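Local coordinates for Succinylglutamatedesuccinylase/aspartoacylase (Rhodobacter sphaeroides 2.4.1, PDB 3CDX), which probably hydrolyses carbon-nitrogen bonds of linear amides, as a metal-dependent member of the succinylglutamate desuccinylase/aspartoacylase family, at residues A[79-82]-A[83-86]; A[130-133]-A[134-138]. All coordinates share one frame; numbering follows the deposited sequence.

Contact 1: A[79-82]-A[83-86]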
loop_
_atom_site.group_PDB
_atom_site.type_symbol
_atom_site.label_atom_id
_atom_site.label_comp_id
_atom_site.label_asym_id
_atom_site.label_seq_id
_atom_site.Cartn_x
_atom_site.Cartn_y
_atom_site.Cartn_z
ATOM N N ARG A 79 -27.833 24.255 16.526
ATOM C CA ARG A 79 -28.443 25.441 17.153
ATOM C C ARG A 79 -29.837 25.801 16.617
ATOM O O ARG A 79 -30.714 26.182 17.395
ATOM C CB ARG A 79 -27.544 26.660 16.976
ATOM C CG ARG A 79 -26.280 26.686 17.848
ATOM C CD ARG A 79 -25.413 27.924 17.482
ATOM N NE ARG A 79 -24.006 27.785 17.889
ATOM C CZ ARG A 79 -23.139 28.800 18.032
ATOM N NH1 ARG A 79 -23.514 30.068 17.816
ATOM N NH2 ARG A 79 -21.894 28.550 18.413
ATOM N N LEU A 80 -30.029 25.692 15.299
ATOM C CA LEU A 80 -31.268 26.112 14.621
ATOM C C LEU A 80 -32.546 25.423 15.124
ATOM O O LEU A 80 -32.596 24.208 15.231
ATOM C CB LEU A 80 -31.124 25.908 13.100
ATOM C CG LEU A 80 -32.237 26.397 12.156
ATOM C CD1 LEU A 80 -32.390 27.926 12.149
ATOM C CD2 LEU A 80 -32.041 25.855 10.744
ATOM N N ARG A 81 -33.594 26.197 15.398
ATOM C CA ARG A 81 -34.856 25.658 15.975
ATOM C C ARG A 81 -36.051 25.817 15.040
ATOM O O ARG A 81 -36.128 26.794 14.301
ATOM C CB ARG A 81 -35.188 26.337 17.306
ATOM C CG ARG A 81 -34.219 26.059 18.446
ATOM C CD ARG A 81 -34.319 27.149 19.511
ATOM N NE ARG A 81 -33.764 28.456 19.092
ATOM C CZ ARG A 81 -34.364 29.645 19.308
ATOM N NH1 ARG A 81 -35.561 29.702 19.897
ATOM N NH2 ARG A 81 -33.790 30.781 18.901
ATOM N N PRO A 82 -36.994 24.860 15.074
ATOM C CA PRO A 82 -38.151 24.915 14.156
ATOM C C PRO A 82 -38.924 26.235 14.191
ATOM O O PRO A 82 -39.361 26.736 13.152
ATOM C CB PRO A 82 -39.021 23.716 14.584
ATOM C CG PRO A 82 -38.131 22.833 15.364
ATOM C CD PRO A 82 -37.019 23.663 15.941
ATOM N N GLU A 83 -39.019 26.828 15.374
ATOM C CA GLU A 83 -39.743 28.067 15.558
ATOM C C GLU A 83 -39.101 29.301 14.911
ATOM O O GLU A 83 -39.787 30.310 14.732
ATOM C CB GLU A 83 -39.988 28.301 17.051
ATOM C CG GLU A 83 -38.776 28.850 17.766
ATOM C CD GLU A 83 -38.819 28.578 19.246
ATOM O OE1 GLU A 83 -38.918 27.390 19.634
ATOM O OE2 GLU A 83 -38.746 29.557 20.025
ATOM N N GLU A 84 -37.811 29.260 14.565
ATOM C CA GLU A 84 -37.218 30.411 13.844
ATOM C C GLU A 84 -37.409 30.302 12.330
ATOM O O GLU A 84 -37.010 31.207 11.577
ATOM C CB GLU A 84 -35.710 30.560 14.104
ATOM C CG GLU A 84 -35.196 30.266 15.506
ATOM C CD GLU A 84 -33.685 30.084 15.513
ATOM O OE1 GLU A 84 -32.972 31.063 15.194
ATOM O OE2 GLU A 84 -33.205 28.965 15.832
ATOM N N VAL A 85 -38.002 29.197 11.889
ATOM C CA VAL A 85 -38.000 28.802 10.475
ATOM C C VAL A 85 -39.351 28.942 9.774
ATOM O O VAL A 85 -40.387 28.549 10.319
ATOM C CB VAL A 85 -37.419 27.367 10.343
ATOM C CG1 VAL A 85 -37.786 26.685 9.034
ATOM C CG2 VAL A 85 -35.913 27.424 10.524
ATOM N N GLN A 86 -39.321 29.538 8.579
ATOM C CA GLN A 86 -40.470 29.571 7.673
ATOM C C GLN A 86 -40.124 28.946 6.334
ATOM O O GLN A 86 -39.661 29.610 5.395
ATOM C CB GLN A 86 -41.057 30.989 7.532
ATOM C CG GLN A 86 -41.774 31.487 8.793
ATOM C CD GLN A 86 -43.095 30.777 9.065
ATOM O OE1 GLN A 86 -43.860 30.474 8.138
ATOM N NE2 GLN A 86 -43.370 30.505 10.341
#
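Arg-81 and Glu-84 grip each other through backbone and side chain at once, in the turn that follows helix 68-79. Two hydrogen bonds join them: the amide N of Arg-81 donates to OE2 of Glu-84 at 2.8 Å, meeting the carboxylate on its anti side and tilted 26° from its plane, and the amide N of Glu-84 returns a bond of 3.0 Å to Arg-81 O.

Charge adds a second layer, a network of two salt bridges. The guanidinium of Arg-81, its chain bent at chi3 (-71°), folds back so that the Glu-84 carboxylate stacks on it, the planes 27° apart; the salt bridge from Arg-81 NE to Glu-84 OE2, 3.3 Å, rests on charge alone, the oxygen lying well out of the guanidinium plane. Glu-83 OE2 makes the other at the guanidinium edge, near its plane, 3.2 Å from Arg-81 NH1.

Buried Leu-80 and Val-85 supply the apolar part: Leu-80 CD1 meets Val-85 CG2 at 3.9 Å, and both, like Pro-82, rest on Val-48 of strand 40-50.

With one arginine shared by two glutamates, the network would carry a net negative charge, which the Arg-81 amide hydrogen bond to Glu-84 OE2 would partly offset.

Contact 2: A[130-133]-A[134-138]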
loop_
_atom_site.group_PDB
_atom_site.type_symbol
_atom_site.label_atom_id
_atom_site.label_comp_id
_atom_site.label_asym_id
_atom_site.label_seq_id
_atom_site.Cartn_x
_atom_site.Cartn_y
_atom_site.Cartn_z
ATOM N N LEU A 130 -23.084 7.127 -3.139
ATOM C CA LEU A 130 -23.305 8.328 -2.347
ATOM C C LEU A 130 -23.635 9.535 -3.243
ATOM O O LEU A 130 -24.505 10.316 -2.919
ATOM C CB LEU A 130 -22.094 8.610 -1.411
ATOM C CG LEU A 130 -22.196 9.866 -0.543
ATOM C CD1 LEU A 130 -23.517 9.809 0.348
ATOM C CD2 LEU A 130 -20.916 10.000 0.302
ATOM N N ALA A 131 -22.949 9.695 -4.364
ATOM C CA ALA A 131 -23.272 10.792 -5.260
ATOM C C ALA A 131 -24.722 10.632 -5.743
ATOM O O ALA A 131 -25.454 11.601 -5.798
ATOM C CB ALA A 131 -22.316 10.835 -6.425
ATOM N N HIS A 132 -25.139 9.402 -6.086
ATOM C CA HIS A 132 -26.523 9.180 -6.536
ATOM C C HIS A 132 -27.577 9.548 -5.473
ATOM O O HIS A 132 -28.576 10.236 -5.765
ATOM C CB HIS A 132 -26.728 7.746 -7.036
ATOM C CG HIS A 132 -28.171 7.387 -7.251
ATOM N ND1 HIS A 132 -28.927 6.742 -6.290
ATOM C CD2 HIS A 132 -28.997 7.589 -8.313
ATOM C CE1 HIS A 132 -30.159 6.575 -6.746
ATOM N NE2 HIS A 132 -30.229 7.078 -7.971
ATOM N N PHE A 133 -27.353 9.126 -4.232
ATOM C CA PHE A 133 -28.269 9.460 -3.120
ATOM C C PHE A 133 -28.412 10.965 -2.980
ATOM O O PHE A 133 -29.499 11.462 -2.774
ATOM C CB PHE A 133 -27.754 8.839 -1.805
ATOM C CG PHE A 133 -28.536 9.257 -0.545
ATOM C CD1 PHE A 133 -29.762 8.655 -0.225
ATOM C CD2 PHE A 133 -28.034 10.231 0.310
ATOM C CE1 PHE A 133 -30.474 9.023 0.907
ATOM C CE2 PHE A 133 -28.753 10.619 1.469
ATOM C CZ PHE A 133 -29.979 10.005 1.763
ATOM N N LEU A 134 -27.309 11.699 -3.090
ATOM C CA LEU A 134 -27.389 13.137 -2.872
ATOM C C LEU A 134 -28.178 13.846 -3.973
ATOM O O LEU A 134 -28.961 14.714 -3.676
ATOM C CB LEU A 134 -26.017 13.733 -2.753
ATOM C CG LEU A 134 -25.483 13.526 -1.359
ATOM C CD1 LEU A 134 -24.003 13.237 -1.520
ATOM C CD2 LEU A 134 -25.787 14.776 -0.442
ATOM N N ASP A 135 -27.954 13.431 -5.221
ATOM C CA ASP A 135 -28.609 14.010 -6.422
ATOM C C ASP A 135 -30.043 13.551 -6.609
ATOM O O ASP A 135 -30.920 14.362 -6.928
ATOM C CB ASP A 135 -27.820 13.718 -7.703
ATOM C CG ASP A 135 -28.621 14.097 -8.995
ATOM O OD1 ASP A 135 -28.864 15.307 -9.242
ATOM O OD2 ASP A 135 -29.023 13.188 -9.743
ATOM N N SER A 136 -30.300 12.269 -6.392
ATOM C CA SER A 136 -31.637 11.719 -6.607
ATOM C C SER A 136 -32.572 11.788 -5.413
ATOM O O SER A 136 -33.758 11.777 -5.599
ATOM C CB SER A 136 -31.531 10.254 -7.067
ATOM O OG SER A 136 -30.927 10.253 -8.343
ATOM N N VAL A 137 -32.052 11.796 -4.191
ATOM C CA VAL A 137 -32.919 11.744 -3.017
ATOM C C VAL A 137 -32.962 13.087 -2.294
ATOM O O VAL A 137 -34.026 13.571 -1.917
ATOM C CB VAL A 137 -32.462 10.630 -2.033
ATOM C CG1 VAL A 137 -33.327 10.600 -0.754
ATOM C CG2 VAL A 137 -32.453 9.239 -2.748
ATOM N N ILE A 138 -31.800 13.688 -2.064
ATOM C CA ILE A 138 -31.761 14.905 -1.240
ATOM C C ILE A 138 -31.994 16.138 -2.115
ATOM O O ILE A 138 -32.896 16.936 -1.852
ATOM C CB ILE A 138 -30.404 14.997 -0.431
ATOM C CG1 ILE A 138 -30.259 13.791 0.522
ATOM C CG2 ILE A 138 -30.291 16.319 0.296
ATOM C CD1 ILE A 138 -31.393 13.624 1.617
#
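Phe-133 lays its ring against Val-137 and Ile-138, one turn further along helix 126-138, whose last residues widen into a pi-type turn. The tight side of the contact is this apolar face. With CG turned anti to the backbone N (chi1 173°), the ring of Phe-133 leans toward the C-terminal end of the helix, over Val-137 and Ile-138: CE1 lies 3.7 Å from Val-137 CG1, while CE2 comes within 3.6 Å of Ile-138 CG1, both neighbours meeting the ring obliquely. Replacing Phe-133 by an alanine removes the ring that both side chains lean on, and would probably open a gap beside Val-137 and Ile-138. Leu-130 and Leu-134 continue the apolar packing, their CD1 atoms 3.9 Å apart, and Leu-134 also touches Val-95.

The looser, partly exposed side consists of His-132 and Ser-136, which lie one turn apart. Ser-136 CB sits over one face of the imidazole in a CH-pi contact, 3.9 Å from the ring centroid and displaced toward the rim, and His-132 also touches Pro-122. Asp-135 belongs to neither side: its buried carboxylate is held by a salt bridge to Arg-206, beyond the helix, and its side chain touches Pro-119.

The backbone changes from regular to widened here. Ser-136 N bonds to His-132 O at 2.7 Å, but the next carbonyl is shared. Phe-133 O accepts from Val-137 N at 2.9 Å, with the donor above the carbonyl plane, and from Ile-138 N at 3.3 Å, nearly in line with the C=O bond.

In the fold
Both contacts belong to the catalytic domain of the family and come in series along the chain, contact 1 closing before contact 2 opens. Their centres are 25 Å apart and their nearest atoms about 14 Å, so they do not touch. Contact 1 forms the partly buried connection from helix 68-79 to strand 87-92, away from the metal site. Contact 2 lies within helix 126-138 and is buried closer to the middle of the chain; the side chain of Leu-134 is about 13 Å from the bound calcium ion. Strand 55-60 pairs in parallel with strand 87-92, which contact 1 leads into, and with strand 144-148, which comes after the helix of contact 2, so both connect to neighbouring strands of the same sheet region.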